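Long-range contact in carbohydrate kinase (Agrobacterium tumefaciens, PDB 2NWH), which probably phosphorylates a sugar or sugar-like substrate at the expense of a nucleoside triphosphate, as a member of the pfkB (ribokinase) family: residues V56-P61 against A78-T83. Numbering follows the deposited sequence.
Sequences VRIIAP and AGVEDT
Arg57 lies alongside Glu81 on one sheet face and crosses Thr83 at about a right angle, where parallel strands 55-63 and 81-87 of a beta-alpha-beta unit border the large ribokinase-like sheet. Its chain, CG anti to the backbone N (chi1 169°) and extended to NE, carries the guanidinium across toward Thr83, where NE gives Thr83 OG1 a nearly straight, in-plane hydrogen bond of 2.7 Å. Thr83 suits this: its hydroxyl (chi1 59°), between N and carbonyl carbon, puts an acceptor at the guanidinium edge. Glu81, equally extended, rests OE1 3.7 Å from Arg57 CD; its charge may steady the arginine without a salt bridge. Backbone bonds set the register: Glu81 N to Val56 O, Ile58 N to Glu81 O, Thr83 N to Ile58 O. Ile58 and Asp82 take the opposite face; apolar Ile58 packs on Val8 of strand 5-9, its CG2 obliquely meeting Val80 CG1 at 3.7 Å, while Val56 and Val80 pack on helix 41-51. Gly79, lacking a side chain, readily takes positive phi (77°), closing the last helical turn in a Schellman motif. Acidic Asp82 salt-bridges Arg62 through OD2; one water 2.7 Å from Asp82 OD1 donates to that oxygen and to Ile58 O, accepting from Ala60 N.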
loop_
_atom_site.group_PDB
_atom_site.type_symbol
_atom_site.label_atom_id
_atom_site.label_comp_id
_atom_site.label_asym_id
_atom_site.label_seq_id
_atom_site.Cartn_x
_atom_site.Cartn_y
_atom_site.Cartn_z
ATOM N N VAL A 56 -12.986 -4.014 5.940
ATOM C CA VAL A 56 -11.519 -4.009 6.144
ATOM C C VAL A 56 -11.202 -3.802 7.606
ATOM O O VAL A 56 -11.829 -2.949 8.259
ATOM C CB VAL A 56 -10.782 -2.940 5.280
ATOM C CG1 VAL A 56 -9.218 -3.060 5.447
ATOM C CG2 VAL A 56 -11.196 -3.082 3.783
ATOM N N ARG A 57 -10.246 -4.600 8.107
ATOM C CA ARG A 57 -9.706 -4.429 9.464
ATOM C C ARG A 57 -8.181 -4.255 9.345
ATOM O O ARG A 57 -7.550 -4.850 8.446
ATOM C CB ARG A 57 -10.059 -5.652 10.333
ATOM C CG ARG A 57 -9.324 -5.720 11.675
ATOM C CD ARG A 57 -9.717 -6.980 12.399
ATOM N NE ARG A 57 -9.126 -7.095 13.739
ATOM C CZ ARG A 57 -9.314 -8.151 14.529
ATOM N NH1 ARG A 57 -10.001 -9.188 14.090
ATOM N NH2 ARG A 57 -8.783 -8.189 15.738
ATOM N N ILE A 58 -7.590 -3.442 10.217
ATOM C CA ILE A 58 -6.112 -3.286 10.219
ATOM C C ILE A 58 -5.519 -3.515 11.620
ATOM O O ILE A 58 -6.086 -3.081 12.625
ATOM C CB ILE A 58 -5.623 -1.918 9.619
ATOM C CG1 ILE A 58 -4.073 -1.878 9.518
ATOM C CG2 ILE A 58 -6.188 -0.662 10.431
ATOM C CD1 ILE A 58 -3.583 -0.735 8.602
ATOM N N ILE A 59 -4.363 -4.174 11.657
ATOM C CA ILE A 59 -3.571 -4.317 12.875
ATOM C C ILE A 59 -2.228 -3.629 12.584
ATOM O O ILE A 59 -1.444 -4.095 11.716
ATOM C CB ILE A 59 -3.320 -5.791 13.190
ATOM C CG1 ILE A 59 -4.630 -6.537 13.420
ATOM C CG2 ILE A 59 -2.449 -5.948 14.530
ATOM C CD1 ILE A 59 -4.399 -8.116 13.457
ATOM N N ALA A 60 -2.008 -2.485 13.254
ATOM C CA ALA A 60 -0.735 -1.772 13.163
ATOM C C ALA A 60 -0.185 -1.458 14.560
ATOM O O ALA A 60 -0.970 -1.114 15.463
ATOM C CB ALA A 60 -0.923 -0.503 12.400
ATOM N N PRO A 61 1.146 -1.513 14.733
ATOM C CA PRO A 61 1.755 -1.059 16.009
ATOM C C PRO A 61 1.322 0.381 16.232
ATOM O O PRO A 61 1.259 1.177 15.275
ATOM C CB PRO A 61 3.256 -1.162 15.746
ATOM C CG PRO A 61 3.373 -2.338 14.764
ATOM C CD PRO A 61 2.190 -1.980 13.791
ATOM N N ALA A 78 -12.948 6.224 7.251
ATOM C CA ALA A 78 -12.931 5.456 6.017
ATOM C C ALA A 78 -13.666 4.121 6.177
ATOM O O ALA A 78 -13.695 3.314 5.236
ATOM C CB ALA A 78 -11.519 5.226 5.586
ATOM N N GLY A 79 -14.255 3.883 7.343
ATOM C CA GLY A 79 -14.939 2.589 7.591
ATOM C C GLY A 79 -14.030 1.396 7.889
ATOM O O GLY A 79 -14.470 0.242 7.891
ATOM N N VAL A 80 -12.761 1.662 8.203
ATOM C CA VAL A 80 -11.813 0.588 8.515
ATOM C C VAL A 80 -11.924 0.314 9.994
ATOM O O VAL A 80 -11.873 1.260 10.817
ATOM C CB VAL A 80 -10.351 1.000 8.158
ATOM C CG1 VAL A 80 -9.308 -0.032 8.644
ATOM C CG2 VAL A 80 -10.184 1.284 6.604
ATOM N N GLU A 81 -12.022 -0.968 10.336
ATOM C CA GLU A 81 -11.939 -1.413 11.733
ATOM C C GLU A 81 -10.481 -1.379 12.200
ATOM O O GLU A 81 -9.632 -2.103 11.696
ATOM C CB GLU A 81 -12.536 -2.812 11.901
ATOM C CG GLU A 81 -12.550 -3.288 13.390
ATOM C CD GLU A 81 -12.928 -4.768 13.563
ATOM O OE1 GLU A 81 -13.094 -5.476 12.538
ATOM O OE2 GLU A 81 -13.035 -5.219 14.733
ATOM N N ASP A 82 -10.199 -0.494 13.139
ATOM C CA ASP A 82 -8.843 -0.282 13.665
ATOM C C ASP A 82 -8.709 -1.095 14.928
ATOM O O ASP A 82 -9.299 -0.730 15.950
ATOM C CB ASP A 82 -8.656 1.174 14.070
ATOM C CG ASP A 82 -7.229 1.477 14.521
ATOM O OD1 ASP A 82 -6.268 1.076 13.816
ATOM O OD2 ASP A 82 -7.075 2.145 15.570
ATOM N N THR A 83 -7.941 -2.174 14.872
ATOM C CA THR A 83 -7.615 -2.940 16.102
ATOM C C THR A 83 -6.094 -2.900 16.278
ATOM O O THR A 83 -5.398 -3.777 15.831
ATOM C CB THR A 83 -8.173 -4.413 16.062
ATOM O OG1 THR A 83 -7.640 -5.123 14.944
ATOM C CG2 THR A 83 -9.703 -4.452 15.955
HETATM O O HOH W 1 -14.335 -1.668 5.832
HETATM O O HOH W 2 -14.507 -2.941 8.809
HETATM O O HOH W 3 -4.500 -0.977 13.900
#